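Local coordinates for PmbA-related protein (Thermotoga maritima, PDB 1VL4) that probably acts as a metallopeptidase of the PmbA/TldD family (peptidase family U62), at residues Ser380-Tyr392 against Val403-Leu415. Numbering follows the deposited sequence.
Sequences SISGEFSLFAKGY and VEDITISGNFLDL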
ATOM      1  N   SER A 380      17.790   4.976   0.142  1.00 17.21           N
ATOM      2  CA  SER A 380      18.679   3.892  -0.231  1.00 18.78           C
ATOM      3  C   SER A 380      19.538   4.215  -1.456  1.00 18.51           C
ATOM      4  O   SER A 380      20.535   3.522  -1.730  1.00 16.71           O
ATOM      5  CB  SER A 380      17.880   2.613  -0.427  1.00 20.66           C
ATOM      6  OG  SER A 380      17.245   2.243   0.800  1.00 23.20           O
ATOM      7  N   ILE A 381      19.203   5.278  -2.183  1.00 17.10           N
ATOM      8  CA  ILE A 381      20.060   5.653  -3.305  1.00 15.52           C
ATOM      9  C   ILE A 381      21.283   6.375  -2.781  1.00 15.10           C
ATOM     10  O   ILE A 381      22.382   6.126  -3.225  1.00 18.67           O
ATOM     11  CB  ILE A 381      19.335   6.483  -4.383  1.00 16.96           C
ATOM     12  CG1 ILE A 381      18.071   5.769  -4.870  1.00 19.90           C
ATOM     13  CG2 ILE A 381      20.278   6.729  -5.592  1.00 20.54           C
ATOM     14  CD1 ILE A 381      17.157   6.687  -5.664  1.00 19.97           C
ATOM     15  N   SER A 382      21.093   7.296  -1.851  1.00 15.76           N
ATOM     16  CA  SER A 382      22.221   8.070  -1.301  1.00 17.73           C
ATOM     17  C   SER A 382      22.818   7.404  -0.069  1.00 15.88           C
ATOM     18  O   SER A 382      23.972   7.636   0.262  1.00 19.20           O
ATOM     19  CB  SER A 382      21.757   9.449  -0.861  1.00 13.93           C
ATOM     20  OG  SER A 382      20.661   9.329   0.016  1.00 16.00           O
ATOM     21  N   GLY A 383      21.990   6.642   0.632  1.00 16.69           N
ATOM     22  CA  GLY A 383      22.322   6.113   1.960  1.00 15.61           C
ATOM     23  C   GLY A 383      21.861   7.003   3.103  1.00 15.33           C
ATOM     24  O   GLY A 383      21.885   6.592   4.286  1.00 14.35           O
ATOM     25  N   GLU A 384      21.417   8.215   2.770  1.00 13.95           N
ATOM     26  CA  GLU A 384      21.068   9.194   3.783  1.00 14.30           C
ATOM     27  C   GLU A 384      19.760   8.841   4.450  1.00 14.97           C
ATOM     28  O   GLU A 384      18.826   8.346   3.801  1.00 13.51           O
ATOM     29  CB  GLU A 384      20.960  10.597   3.185  1.00 16.05           C
ATOM     30  CG  GLU A 384      22.242  11.144   2.619  1.00 20.04           C
ATOM     31  CD  GLU A 384      23.301  11.319   3.669  1.00 29.14           C
ATOM     32  OE1 GLU A 384      23.007  11.897   4.744  1.00 32.72           O
ATOM     33  OE2 GLU A 384      24.432  10.882   3.404  1.00 28.22           O
ATOM     34  N   PHE A 385      19.727   9.068   5.769  1.00 14.30           N
ATOM     35  CA  PHE A 385      18.535   8.897   6.568  1.00 13.28           C
ATOM     36  C   PHE A 385      18.441  10.055   7.536  1.00 13.07           C
ATOM     37  O   PHE A 385      19.456  10.659   7.888  1.00 12.86           O
ATOM     38  CB  PHE A 385      18.486   7.520   7.297  1.00 14.44           C
ATOM     39  CG  PHE A 385      19.559   7.336   8.389  1.00 15.42           C
ATOM     40  CD1 PHE A 385      19.352   7.801   9.692  1.00  9.70           C
ATOM     41  CD2 PHE A 385      20.755   6.693   8.102  1.00 11.08           C
ATOM     42  CE1 PHE A 385      20.311   7.639  10.668  1.00  9.53           C
ATOM     43  CE2 PHE A 385      21.724   6.532   9.083  1.00 12.74           C
ATOM     44  CZ  PHE A 385      21.505   7.007  10.356  1.00 15.78           C
ATOM     45  N   SER A 386      17.202  10.360   7.908  1.00 15.54           N
ATOM     46  CA  SER A 386      16.834  11.328   8.943  1.00 15.48           C
ATOM     47  C   SER A 386      15.498  10.857   9.537  1.00 15.36           C
ATOM     48  O   SER A 386      14.458  10.863   8.876  1.00 16.37           O
ATOM     49  CB  SER A 386      16.656  12.716   8.369  1.00 17.67           C
ATOM     50  OG  SER A 386      16.240  13.588   9.399  1.00 21.03           O
ATOM     51  N   LEU A 387      15.535  10.413  10.775  1.00 15.29           N
ATOM     52  CA  LEU A 387      14.498   9.553  11.311  1.00 13.72           C
ATOM     53  C   LEU A 387      14.181   9.967  12.724  1.00 14.06           C
ATOM     54  O   LEU A 387      15.096  10.208  13.536  1.00 16.40           O
ATOM     55  CB  LEU A 387      14.975   8.088  11.318  1.00 11.92           C
ATOM     56  CG  LEU A 387      15.230   7.405   9.972  1.00 16.94           C
ATOM     57  CD1 LEU A 387      15.946   6.093  10.195  1.00 17.42           C
ATOM     58  CD2 LEU A 387      13.934   7.195   9.166  1.00 22.40           C
ATOM     59  N   PHE A 388      12.895  10.043  13.030  1.00 15.71           N
ATOM     60  CA  PHE A 388      12.457  10.169  14.401  1.00 18.10           C
ATOM     61  C   PHE A 388      12.841   8.903  15.138  1.00 16.73           C
ATOM     62  O   PHE A 388      12.896   7.825  14.553  1.00 18.70           O
ATOM     63  CB  PHE A 388      10.953  10.359  14.491  1.00 21.22           C
ATOM     64  CG  PHE A 388      10.461  11.624  13.876  1.00 26.82           C
ATOM     65  CD1 PHE A 388      10.176  11.689  12.521  1.00 37.38           C
ATOM     66  CD2 PHE A 388      10.246  12.737  14.650  1.00 32.03           C
ATOM     67  CE1 PHE A 388       9.705  12.855  11.953  1.00 32.05           C
ATOM     68  CE2 PHE A 388       9.764  13.894  14.086  1.00 35.07           C
ATOM     69  CZ  PHE A 388       9.497  13.948  12.736  1.00 30.51           C
ATOM     70  N   ALA A 389      13.128   9.038  16.427  1.00 18.20           N
ATOM     71  CA  ALA A 389      13.633   7.900  17.198  1.00 19.68           C
ATOM     72  C   ALA A 389      13.208   7.968  18.660  1.00 21.53           C
ATOM     73  O   ALA A 389      12.781   9.025  19.153  1.00 20.65           O
ATOM     74  CB  ALA A 389      15.171   7.827  17.081  1.00 15.09           C
ATOM     75  N   LYS A 390      13.275   6.813  19.315  1.00 21.73           N
ATOM     76  CA  LYS A 390      13.043   6.680  20.765  1.00 22.23           C
ATOM     77  C   LYS A 390      14.300   6.073  21.383  1.00 17.51           C
ATOM     78  O   LYS A 390      14.938   5.223  20.774  1.00 15.75           O
ATOM     79  CB  LYS A 390      11.893   5.689  21.015  1.00 23.23           C
ATOM     80  CG  LYS A 390      10.462   6.247  20.845  1.00 29.55           C
ATOM     81  CD  LYS A 390       9.467   5.077  20.803  1.00 28.93           C
ATOM     82  CE  LYS A 390       8.094   5.468  21.310  1.00 36.01           C
ATOM     83  NZ  LYS A 390       7.323   6.318  20.325  1.00 44.91           N
ATOM     84  N   GLY A 391      14.617   6.478  22.600  1.00 17.31           N
ATOM     85  CA  GLY A 391      15.761   5.937  23.302  1.00 16.72           C
ATOM     86  C   GLY A 391      15.933   6.522  24.704  1.00 18.98           C
ATOM     87  O   GLY A 391      14.980   7.058  25.294  1.00 12.56           O
ATOM     88  N   TYR A 392      17.173   6.418  25.206  1.00 16.46           N
ATOM     89  CA  TYR A 392      17.524   6.683  26.593  1.00 14.78           C
ATOM     90  C   TYR A 392      18.886   7.379  26.625  1.00 12.12           C
ATOM     91  O   TYR A 392      19.677   7.219  25.691  1.00 10.11           O
ATOM     92  CB  TYR A 392      17.630   5.340  27.349  1.00 15.81           C
ATOM     93  CG  TYR A 392      16.335   4.571  27.326  1.00 21.93           C
ATOM     94  CD1 TYR A 392      15.986   3.826  26.210  1.00 22.93           C
ATOM     95  CD2 TYR A 392      15.412   4.656  28.379  1.00 25.61           C
ATOM     96  CE1 TYR A 392      14.771   3.168  26.142  1.00 28.81           C
ATOM     97  CE2 TYR A 392      14.176   3.964  28.322  1.00 24.38           C
ATOM     98  CZ  TYR A 392      13.872   3.227  27.198  1.00 24.08           C
ATOM     99  OH  TYR A 392      12.679   2.520  27.071  1.00 35.90           O
ATOM    100  N   VAL A 403      14.697   9.539  26.423  1.00 20.62           N
ATOM    101  CA  VAL A 403      15.014  10.740  25.652  1.00 23.41           C
ATOM    102  C   VAL A 403      13.853  11.090  24.705  1.00 24.78           C
ATOM    103  O   VAL A 403      13.541  10.325  23.813  1.00 27.78           O
ATOM    104  CB  VAL A 403      16.348  10.557  24.868  1.00 23.49           C
ATOM    105  CG1 VAL A 403      16.638  11.764  24.015  1.00 29.65           C
ATOM    106  CG2 VAL A 403      17.486  10.370  25.843  1.00 26.81           C
ATOM    107  N   GLU A 404      13.258  12.251  24.943  1.00 28.52           N
ATOM    108  CA  GLU A 404      12.134  12.807  24.186  1.00 29.96           C
ATOM    109  C   GLU A 404      12.529  13.451  22.888  1.00 28.38           C
ATOM    110  O   GLU A 404      13.538  14.176  22.825  1.00 26.65           O
ATOM    111  CB  GLU A 404      11.526  13.985  24.947  1.00 31.35           C
ATOM    112  CG  GLU A 404      10.758  13.656  26.171  1.00 37.65           C
ATOM    113  CD  GLU A 404       9.614  14.588  26.344  1.00 38.65           C
ATOM    114  OE1 GLU A 404       8.668  14.480  25.531  1.00 47.77           O
ATOM    115  OE2 GLU A 404       9.642  15.413  27.281  1.00 47.72           O
ATOM    116  N   ASP A 405      11.672  13.279  21.890  1.00 25.94           N
ATOM    117  CA  ASP A 405      11.653  14.163  20.750  1.00 24.50           C
ATOM    118  C   ASP A 405      13.023  14.247  20.136  1.00 23.65           C
ATOM    119  O   ASP A 405      13.618  15.320  20.054  1.00 22.78           O
ATOM    120  CB  ASP A 405      11.199  15.559  21.198  1.00 27.43           C
ATOM    121  CG  ASP A 405       9.796  15.562  21.760  1.00 29.13           C
ATOM    122  OD1 ASP A 405       8.906  14.905  21.170  1.00 38.68           O
ATOM    123  OD2 ASP A 405       9.589  16.248  22.782  1.00 37.76           O
ATOM    124  N   ILE A 406      13.563  13.102  19.747  1.00 22.81           N
ATOM    125  CA  ILE A 406      14.844  13.122  19.070  1.00 23.62           C
ATOM    126  C   ILE A 406      14.767  12.589  17.647  1.00 22.31           C
ATOM    127  O   ILE A 406      13.933  11.754  17.317  1.00 19.84           O
ATOM    128  CB  ILE A 406      15.948  12.390  19.864  1.00 23.81           C
ATOM    129  CG1 ILE A 406      15.503  10.986  20.263  1.00 24.94           C
ATOM    130  CG2 ILE A 406      16.344  13.241  21.067  1.00 24.65           C
ATOM    131  CD1 ILE A 406      16.668  10.056  20.517  1.00 30.63           C
ATOM    132  N   THR A 407      15.636  13.145  16.823  1.00 22.78           N
ATOM    133  CA  THR A 407      15.856  12.695  15.482  1.00 23.67           C
ATOM    134  C   THR A 407      17.305  12.227  15.368  1.00 22.18           C
ATOM    135  O   THR A 407      18.224  12.851  15.896  1.00 21.19           O
ATOM    136  CB  THR A 407      15.586  13.846  14.478  1.00 25.44           C
ATOM    137  OG1 THR A 407      14.181  14.114  14.446  1.00 27.26           O
ATOM    138  CG2 THR A 407      16.056  13.486  13.058  1.00 29.23           C
ATOM    139  N   ILE A 408      17.498  11.120  14.669  1.00 20.86           N
ATOM    140  CA  ILE A 408      18.822  10.723  14.287  1.00 20.75           C
ATOM    141  C   ILE A 408      18.952  10.864  12.804  1.00 20.66           C
ATOM    142  O   ILE A 408      17.979  10.661  12.054  1.00 20.72           O
ATOM    143  CB  ILE A 408      19.160   9.272  14.714  1.00 21.68           C
ATOM    144  CG1 ILE A 408      18.139   8.281  14.171  1.00 21.00           C
ATOM    145  CG2 ILE A 408      19.260   9.173  16.248  1.00 24.23           C
ATOM    146  CD1 ILE A 408      18.576   6.870  14.349  1.00 28.43           C
ATOM    147  N   SER A 409      20.167  11.198  12.383  1.00 19.90           N
ATOM    148  CA  SER A 409      20.486  11.305  10.978  1.00 19.52           C
ATOM    149  C   SER A 409      21.918  10.862  10.696  1.00 18.96           C
ATOM    150  O   SER A 409      22.769  10.861  11.569  1.00 18.92           O
ATOM    151  CB  SER A 409      20.290  12.739  10.525  1.00 18.66           C
ATOM    152  OG  SER A 409      21.272  13.545  11.121  1.00 22.40           O
ATOM    153  N   GLY A 410      22.150  10.462   9.456  1.00 16.80           N
ATOM    154  CA  GLY A 410      23.457  10.107   8.996  1.00 14.67           C
ATOM    155  C   GLY A 410      23.335   9.454   7.650  1.00 16.47           C
ATOM    156  O   GLY A 410      22.320   9.621   6.953  1.00 15.97           O
ATOM    157  N   ASN A 411      24.397   8.751   7.282  1.00 15.36           N
ATOM    158  CA  ASN A 411      24.415   7.874   6.126  1.00 15.62           C
ATOM    159  C   ASN A 411      24.608   6.463   6.640  1.00 14.72           C
ATOM    160  O   ASN A 411      25.535   6.221   7.413  1.00 14.82           O
ATOM    161  CB  ASN A 411      25.571   8.225   5.198  1.00 16.13           C
ATOM    162  CG  ASN A 411      25.479   7.508   3.859  1.00 21.24           C
ATOM    163  OD1 ASN A 411      25.739   6.293   3.746  1.00 20.23           O
ATOM    164  ND2 ASN A 411      25.115   8.259   2.826  1.00 14.86           N
ATOM    165  N   PHE A 412      23.754   5.550   6.190  1.00 12.82           N
ATOM    166  CA  PHE A 412      23.802   4.154   6.572  1.00 13.13           C
ATOM    167  C   PHE A 412      25.202   3.519   6.390  1.00 13.05           C
ATOM    168  O   PHE A 412      25.624   2.734   7.236  1.00 11.78           O
ATOM    169  CB  PHE A 412      22.726   3.339   5.818  1.00 14.91           C
ATOM    170  CG  PHE A 412      22.551   1.947   6.365  1.00 12.52           C
ATOM    171  CD1 PHE A 412      21.935   1.748   7.590  1.00 16.72           C
ATOM    172  CD2 PHE A 412      23.100   0.847   5.707  1.00 14.16           C
ATOM    173  CE1 PHE A 412      21.827   0.451   8.127  1.00 16.15           C
ATOM    174  CE2 PHE A 412      23.003  -0.419   6.229  1.00 15.49           C
ATOM    175  CZ  PHE A 412      22.376  -0.616   7.459  1.00 14.45           C
ATOM    176  N   LEU A 413      25.921   3.882   5.324  1.00 10.98           N
ATOM    177  CA  LEU A 413      27.235   3.297   5.075  1.00 14.39           C
ATOM    178  C   LEU A 413      28.251   3.758   6.107  1.00 15.09           C
ATOM    179  O   LEU A 413      29.031   2.949   6.584  1.00 19.66           O
ATOM    180  CB  LEU A 413      27.740   3.567   3.657  1.00 14.92           C
ATOM    181  CG  LEU A 413      26.864   2.958   2.535  1.00 15.58           C
ATOM    182  CD1 LEU A 413      27.510   3.144   1.142  1.00 20.81           C
ATOM    183  CD2 LEU A 413      26.536   1.499   2.815  1.00 25.35           C
ATOM    184  N   ASP A 414      28.202   5.026   6.480  1.00 15.55           N
ATOM    185  CA  ASP A 414      29.045   5.552   7.554  1.00 16.34           C
ATOM    186  C   ASP A 414      28.702   4.905   8.889  1.00 13.53           C
ATOM    187  O   ASP A 414      29.566   4.628   9.673  1.00 12.38           O
ATOM    188  CB  ASP A 414      28.871   7.063   7.695  1.00 20.34           C
ATOM    189  CG  ASP A 414      29.510   7.839   6.555  1.00 27.71           C
ATOM    190  OD1 ASP A 414      30.637   7.471   6.133  1.00 41.02           O
ATOM    191  OD2 ASP A 414      28.889   8.827   6.095  1.00 33.45           O
ATOM    192  N   LEU A 415      27.427   4.704   9.152  1.00 12.77           N
ATOM    193  CA  LEU A 415      26.995   3.922  10.307  1.00 12.84           C
ATOM    194  C   LEU A 415      27.704   2.563  10.374  1.00 13.22           C
ATOM    195  O   LEU A 415      28.250   2.205  11.423  1.00 12.53           O
ATOM    196  CB  LEU A 415      25.484   3.703  10.252  1.00 13.00           C
ATOM    197  CG  LEU A 415      24.865   3.154  11.539  1.00 18.40           C
ATOM    198  CD1 LEU A 415      23.494   3.752  11.774  1.00 25.55           C
ATOM    199  CD2 LEU A 415      24.806   1.632  11.524  1.00 23.53           C
TER
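V403 lays CG2 against the backbone of Y392, 3.4 Å from Y392 C, and its N donates to G391 O. After the corner at D405, I406 CG1 comes 3.5 Å from A389 O. T407 sets CG2 anti to the backbone N (chi1 -70° for OG1), which brings this methyl 3.7 Å from S386 OG. Backbone bonds from I408 N to L387 O and from L387 N to I408 O, each 2.8 Å, mark a hydrogen-bonded antiparallel pair, while I408 CD1 meets F385 CE1. S409 and S386 form the next, non-hydrogen-bonded pair, their side chains on the face that also carries T407 and F388. At G410 the F385 ring folds across the neighbouring strand, its chi1 of 67° wedging CG between backbone N and carbonyl carbon; G410 CA lies 4.2 Å from the ring centroid, a CH-pi contact over the face. N411 ND2 bridges two acceptors: E384 OE2 at 2.8 Å, nearly straight (172°) but met from above the carboxylate plane, and S382 O at 2.9 Å. N411 OD1, in turn, accepts from L413 N on a lone pair, and F412 N bonds to G383 O. L415 CD1 reaches F385 CZ, and L415 also touches L247. Strand 384-395 thus pairs antiparallel with both 398-404 and 406-411 in the C-terminal domain's mixed sheet, the latter entering helix 412-417 through an asparagine N-cap.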